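Local coordinates for protein inositol-1,4,5-trisphosphate 5-phosphatase 1 (Schizosaccharomyces pombe, PDB 1I9Z) that removes the 5-phosphate from phosphatidylinositol 4,5-bisphosphate and soluble inositol polyphosphates, acting through the catalytic domain of a magnesium-dependent synaptojanin, at residues Ala30-Asn35 / Tyr302-Arg307; Gly61-Val66 / Thr164-Ala169. One frame throughout, in Å; residues are numbered along the deposited sequence.

Interaction 1: residues Ala30-Asn35 / Tyr302-Arg307; sequences ASYNLN and YYSDHR
The C-terminal end of strand 20-33 and the turn after it run beside the irregular loop 302-307, with CA atoms coming as near as 5.3 Å between Leu34 and Ser304. This is the active-site edge of a DNase I-like fold, where Asp305 touches the bound inositol bisphosphate. Ser304 OG is the polar centre of the contact, held anti to its own backbone N (chi1 174°): it donates to a lone pair of Asn33 O in the carbonyl plane at 2.7 Å, and accepts from His306 N to make an ST turn. Asn33 mirrors this with an Asx turn, its OD1 receiving Asn35 N at 3.0 Å. Above the turn, Asn33 lies flat on the His306 imidazole, amide and ring planes only 8° apart, and Asn33 CB makes a CH-pi contact 3.6 Å above the centroid of the His306 ring. Both partners of the stack are held at their polar ends, Asn33 ND2 by Asp207 and His306 ND1 by Asp283. The Asn35 amide stacks on the Asp305 carboxylate, planes 26° apart, with Asn35 CG 3.5 Å from Asp305 OD1. A water shared by Asn33 OD1 and Asp305 OD1 links the segments further. Tyr32 CE1, at the ring edge, lies 3.5 Å from His306 O, while Tyr32 OH holds a water at 2.7 Å that accepts from Ser304 N and donates to His306 O.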
loop_
_atom_site.group_PDB
_atom_site.type_symbol
_atom_site.label_atom_id
_atom_site.label_comp_id
_atom_site.label_asym_id
_atom_site.label_seq_id
_atom_site.Cartn_x
_atom_site.Cartn_y
_atom_site.Cartn_z
ATOM N N ALA A 30 -5.668 -3.995 1.350
ATOM C CA ALA A 30 -7.017 -3.965 0.840
ATOM C C ALA A 30 -7.491 -2.549 0.554
ATOM O O ALA A 30 -7.320 -1.660 1.375
ATOM C CB ALA A 30 -7.994 -4.624 1.929
ATOM N N SER A 31 -8.180 -2.394 -0.577
ATOM C CA SER A 31 -8.680 -1.104 -1.029
ATOM C C SER A 31 -10.143 -1.171 -1.497
ATOM O O SER A 31 -10.552 -2.125 -2.219
ATOM C CB SER A 31 -7.785 -0.566 -2.181
ATOM O OG SER A 31 -8.069 0.796 -2.360
ATOM N N TYR A 32 -10.926 -0.147 -1.141
ATOM C CA TYR A 32 -12.322 -0.103 -1.537
ATOM C C TYR A 32 -12.896 1.295 -1.662
ATOM O O TYR A 32 -12.903 2.043 -0.681
ATOM C CB TYR A 32 -13.145 -0.913 -0.508
ATOM C CG TYR A 32 -14.532 -1.403 -0.926
ATOM C CD1 TYR A 32 -15.074 -1.181 -2.201
ATOM C CD2 TYR A 32 -15.289 -2.183 -0.023
ATOM C CE1 TYR A 32 -16.369 -1.723 -2.551
ATOM C CE2 TYR A 32 -16.520 -2.701 -0.363
ATOM C CZ TYR A 32 -17.055 -2.466 -1.612
ATOM O OH TYR A 32 -18.330 -2.949 -1.925
ATOM N N ASN A 33 -13.284 1.704 -2.873
ATOM C CA ASN A 33 -13.981 2.975 -3.060
ATOM C C ASN A 33 -15.452 2.562 -2.803
ATOM O O ASN A 33 -16.082 1.844 -3.595
ATOM C CB ASN A 33 -13.912 3.500 -4.520
ATOM C CG ASN A 33 -14.676 4.761 -4.668
ATOM O OD1 ASN A 33 -15.819 4.852 -4.195
ATOM N ND2 ASN A 33 -14.095 5.772 -5.357
ATOM N N LEU A 34 -15.968 3.036 -1.672
ATOM C CA LEU A 34 -17.327 2.710 -1.164
ATOM C C LEU A 34 -18.525 3.376 -1.764
ATOM O O LEU A 34 -19.664 2.923 -1.525
ATOM C CB LEU A 34 -17.353 3.089 0.334
ATOM C CG LEU A 34 -16.277 2.361 1.102
ATOM C CD1 LEU A 34 -16.163 3.128 2.490
ATOM C CD2 LEU A 34 -16.682 0.875 1.362
ATOM N N ASN A 35 -18.310 4.476 -2.504
ATOM C CA ASN A 35 -19.429 5.220 -3.050
ATOM C C ASN A 35 -20.405 5.624 -1.910
ATOM O O ASN A 35 -21.648 5.667 -2.124
ATOM C CB ASN A 35 -20.168 4.402 -4.104
ATOM C CG ASN A 35 -21.107 5.233 -4.939
ATOM O OD1 ASN A 35 -20.845 6.397 -5.275
ATOM N ND2 ASN A 35 -22.264 4.627 -5.269
ATOM N N TYR A 302 -20.786 -6.132 -3.810
ATOM C CA TYR A 302 -21.655 -5.347 -4.679
ATOM C C TYR A 302 -22.281 -4.098 -4.062
ATOM O O TYR A 302 -23.252 -3.537 -4.625
ATOM C CB TYR A 302 -22.796 -6.325 -5.141
ATOM C CG TYR A 302 -22.309 -7.483 -6.011
ATOM C CD1 TYR A 302 -21.786 -8.670 -5.444
ATOM C CD2 TYR A 302 -22.392 -7.379 -7.391
ATOM C CE1 TYR A 302 -21.348 -9.765 -6.283
ATOM C CE2 TYR A 302 -21.965 -8.407 -8.243
ATOM C CZ TYR A 302 -21.443 -9.603 -7.663
ATOM O OH TYR A 302 -21.043 -10.631 -8.469
ATOM N N TYR A 303 -21.717 -3.642 -2.933
ATOM C CA TYR A 303 -22.297 -2.504 -2.242
ATOM C C TYR A 303 -22.050 -1.187 -2.911
ATOM O O TYR A 303 -22.737 -0.215 -2.619
ATOM C CB TYR A 303 -21.728 -2.385 -0.820
ATOM C CG TYR A 303 -21.751 -3.682 -0.077
ATOM C CD1 TYR A 303 -20.642 -4.125 0.626
ATOM C CD2 TYR A 303 -22.920 -4.477 -0.056
ATOM C CE1 TYR A 303 -20.660 -5.369 1.338
ATOM C CE2 TYR A 303 -22.953 -5.664 0.669
ATOM C CZ TYR A 303 -21.830 -6.108 1.355
ATOM O OH TYR A 303 -21.846 -7.308 2.088
ATOM N N SER A 304 -21.060 -1.172 -3.799
ATOM C CA SER A 304 -20.611 0.076 -4.433
ATOM C C SER A 304 -20.592 -0.035 -5.967
ATOM O O SER A 304 -20.905 -1.107 -6.517
ATOM C CB SER A 304 -19.164 0.370 -3.902
ATOM O OG SER A 304 -18.572 1.499 -4.582
ATOM N N ASP A 305 -20.290 1.084 -6.643
ATOM C CA ASP A 305 -20.154 1.018 -8.098
ATOM C C ASP A 305 -18.703 0.591 -8.431
ATOM O O ASP A 305 -18.352 0.406 -9.592
ATOM C CB ASP A 305 -20.535 2.343 -8.764
ATOM C CG ASP A 305 -19.804 3.536 -8.179
ATOM O OD1 ASP A 305 -19.026 3.467 -7.187
ATOM O OD2 ASP A 305 -20.040 4.584 -8.787
ATOM N N HIS A 306 -17.858 0.408 -7.423
ATOM C CA HIS A 306 -16.523 -0.181 -7.643
ATOM C C HIS A 306 -16.453 -1.535 -6.955
ATOM O O HIS A 306 -17.138 -1.768 -5.942
ATOM C CB HIS A 306 -15.383 0.596 -6.962
ATOM C CG HIS A 306 -15.129 1.937 -7.549
ATOM N ND1 HIS A 306 -13.897 2.311 -8.060
ATOM C CD2 HIS A 306 -15.920 3.029 -7.625
ATOM C CE1 HIS A 306 -13.945 3.590 -8.413
ATOM N NE2 HIS A 306 -15.166 4.050 -8.156
ATOM N N ARG A 307 -15.631 -2.440 -7.483
ATOM C CA ARG A 307 -15.321 -3.682 -6.723
ATOM C C ARG A 307 -14.117 -3.402 -5.882
ATOM O O ARG A 307 -13.260 -2.590 -6.278
ATOM C CB ARG A 307 -14.893 -4.841 -7.619
ATOM C CG ARG A 307 -16.008 -5.297 -8.544
ATOM C CD ARG A 307 -16.946 -6.393 -7.770
ATOM N NE ARG A 307 -17.981 -6.716 -8.732
ATOM C CZ ARG A 307 -19.137 -6.088 -8.877
ATOM N NH1 ARG A 307 -19.544 -5.092 -8.064
ATOM N NH2 ARG A 307 -19.834 -6.315 -10.009
HETATM O O HOH W 1 -18.880 -3.052 -4.519
HETATM O O HOH W 2 -12.675 -0.213 -4.968
HETATM O O HOH W 3 -17.634 5.612 -6.141
HETATM O O HOH W 4 -23.211 2.393 -3.362
HETATM O O HOH W 5 -22.276 6.937 -8.085
#

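Interaction 2: residues Gly61-Val66 / Thr164-Ala169; sequences GFQEIV and TSHLAA. With CA (calcium ion), chain B.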
loop_
_atom_site.group_PDB
_atom_site.type_symbol
_atom_site.label_atom_id
_atom_site.label_comp_id
_atom_site.label_asym_id
_atom_site.label_seq_id
_atom_site.Cartn_x
_atom_site.Cartn_y
_atom_site.Cartn_z
ATOM N N GLY A 61 -7.514 0.586 3.069
ATOM C CA GLY A 61 -7.766 1.922 2.622
ATOM C C GLY A 61 -9.132 2.018 1.982
ATOM O O GLY A 61 -9.532 1.175 1.125
ATOM N N PHE A 62 -9.879 3.038 2.403
ATOM C CA PHE A 62 -11.201 3.312 1.861
ATOM C C PHE A 62 -11.228 4.646 1.157
ATOM O O PHE A 62 -10.469 5.595 1.561
ATOM C CB PHE A 62 -12.285 3.409 2.998
ATOM C CG PHE A 62 -12.532 2.113 3.685
ATOM C CD1 PHE A 62 -12.069 1.902 4.965
ATOM C CD2 PHE A 62 -13.254 1.105 3.052
ATOM C CE1 PHE A 62 -12.343 0.648 5.640
ATOM C CE2 PHE A 62 -13.529 -0.160 3.717
ATOM C CZ PHE A 62 -13.072 -0.362 5.006
ATOM N N GLN A 63 -12.022 4.718 0.069
ATOM C CA GLN A 63 -12.307 5.994 -0.580
ATOM C C GLN A 63 -13.830 6.204 -0.534
ATOM O O GLN A 63 -14.617 5.234 -0.492
ATOM C CB GLN A 63 -11.797 6.083 -2.001
ATOM C CG GLN A 63 -10.243 5.749 -2.058
ATOM C CD GLN A 63 -10.018 4.253 -2.076
ATOM O OE1 GLN A 63 -10.791 3.523 -2.714
ATOM N NE2 GLN A 63 -8.942 3.788 -1.433
ATOM N N GLU A 64 -14.238 7.463 -0.575
ATOM C CA GLU A 64 -15.661 7.835 -0.508
ATOM C C GLU A 64 -16.432 7.271 0.690
ATOM O O GLU A 64 -17.553 6.721 0.528
ATOM C CB GLU A 64 -16.423 7.519 -1.817
ATOM C CG GLU A 64 -15.728 8.196 -3.008
ATOM C CD GLU A 64 -16.593 8.259 -4.229
ATOM O OE1 GLU A 64 -17.832 8.420 -4.072
ATOM O OE2 GLU A 64 -16.055 8.264 -5.342
ATOM N N ILE A 65 -15.870 7.401 1.877
ATOM C CA ILE A 65 -16.604 6.967 3.098
ATOM C C ILE A 65 -17.926 7.766 3.073
ATOM O O ILE A 65 -19.000 7.299 3.510
ATOM C CB ILE A 65 -15.771 7.230 4.369
ATOM C CG1 ILE A 65 -14.711 6.121 4.464
ATOM C CG2 ILE A 65 -16.748 7.256 5.689
ATOM C CD1 ILE A 65 -13.756 6.275 5.582
ATOM N N VAL A 66 -17.846 8.960 2.498
ATOM C CA VAL A 66 -19.034 9.762 2.230
ATOM C C VAL A 66 -19.006 9.897 0.687
ATOM O O VAL A 66 -17.982 10.257 0.096
ATOM C CB VAL A 66 -18.971 11.149 2.859
ATOM C CG1 VAL A 66 -20.249 11.935 2.456
ATOM C CG2 VAL A 66 -18.913 11.008 4.361
ATOM N N THR A 164 -2.680 5.418 1.061
ATOM C CA THR A 164 -3.849 5.210 0.206
ATOM C C THR A 164 -4.260 6.588 -0.360
ATOM O O THR A 164 -4.023 7.626 0.258
ATOM C CB THR A 164 -5.058 4.528 0.946
ATOM O OG1 THR A 164 -6.009 4.140 -0.040
ATOM C CG2 THR A 164 -5.742 5.541 1.932
ATOM N N SER A 165 -4.843 6.642 -1.565
ATOM C CA SER A 165 -5.232 7.899 -2.190
ATOM C C SER A 165 -6.483 7.785 -3.013
ATOM O O SER A 165 -6.950 6.653 -3.353
ATOM C CB SER A 165 -4.144 8.354 -3.218
ATOM O OG SER A 165 -2.966 8.484 -2.484
ATOM N N HIS A 166 -7.010 8.955 -3.345
ATOM C CA HIS A 166 -8.151 9.064 -4.256
ATOM C C HIS A 166 -7.721 10.196 -5.123
ATOM O O HIS A 166 -7.620 11.352 -4.632
ATOM C CB HIS A 166 -9.406 9.423 -3.469
ATOM C CG HIS A 166 -10.689 9.233 -4.218
ATOM N ND1 HIS A 166 -10.761 8.930 -5.568
ATOM C CD2 HIS A 166 -11.968 9.391 -3.793
ATOM C CE1 HIS A 166 -12.039 8.917 -5.946
ATOM N NE2 HIS A 166 -12.778 9.187 -4.881
ATOM N N LEU A 167 -7.404 9.903 -6.404
ATOM C CA LEU A 167 -6.926 10.960 -7.299
ATOM C C LEU A 167 -7.963 11.543 -8.226
ATOM O O LEU A 167 -9.154 11.090 -8.285
ATOM C CB LEU A 167 -5.693 10.444 -8.099
ATOM C CG LEU A 167 -4.611 9.718 -7.312
ATOM C CD1 LEU A 167 -3.437 9.333 -8.286
ATOM C CD2 LEU A 167 -4.097 10.634 -6.071
ATOM N N ALA A 168 -7.569 12.577 -8.974
ATOM C CA ALA A 168 -8.566 13.304 -9.801
ATOM C C ALA A 168 -9.426 12.434 -10.696
ATOM O O ALA A 168 -8.872 11.566 -11.384
ATOM C CB ALA A 168 -7.894 14.345 -10.654
ATOM N N ALA A 169 -10.743 12.689 -10.726
ATOM C CA ALA A 169 -11.653 11.872 -11.553
ATOM C C ALA A 169 -11.712 12.490 -12.925
ATOM O O ALA A 169 -11.375 13.677 -13.089
ATOM C CB ALA A 169 -13.072 11.868 -10.946
HETATM CA CA CA B . -18.378 7.636 -6.839
HETATM O O HOH W 6 -16.972 9.239 -7.524
HETATM O O HOH W 7 -20.090 9.855 -6.676
HETATM O O HOH W 8 -19.370 7.095 -8.736
HETATM O O HOH W 3 -17.634 5.612 -6.141
#
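Calcium sits at the tip of Glu64, with OE2 bound at 2.8 Å and OE1 2.9 Å away, and four waters also bind the ion, water 6 at 2.2 Å from the calcium. The same OE2 accepts from Asn33 ND2 and, across this contact, from His166 NE2 in a weak bond of 3.4 Å. His166 meets the carboxylate at its ring edge, nearly coplanar with it (14°), and acts from the second shell. Glu64 OE1 also accepts from Leu68 N. An alanine at Glu64 would remove the protein carboxylate from the calcium and the acceptor shared by Asn33 and His166, and would probably loosen metal binding. Behind this shell lies the core of the DNase I-like beta sandwich: strands 57-63 and 158-166 belong to its two facing sheets, and here run almost parallel (10°), their axes 7.1 Å apart. Gln63 packs between them, its CB 3.8 Å from His166 CD2 and its CG lying against Ser165 O. His166 reaches forward because its CG is anti to the backbone N (chi1 -166°). Deeper still, Gly61 lets Thr164 approach, CA to OG1 at 3.9 Å, and Thr164 OG1 is hydrogen-bonded to Phe205 O of the neighbouring strand.

From the N terminus the chain first forms strand 20-33, whose end, 30-35, meets its partner only about 267 residues on. Strand 57-63 pairs beside it in parallel, with probable backbone hydrogen bonds from Gly61 N to Ala30 O and from Leu34 N to Gln63 O. Interaction 2 closes the shorter loop with 164-169 of the second sheet, and interaction 1 closes the longer one only at 302-307, so the first closure lies wholly within the second and the two do not cross. Interaction 2 joins the sheets of the sandwich; interaction 1 fastens the loop between strands 292-298 and 309-320 to the same rim. One water, bound to calcium, belongs to both.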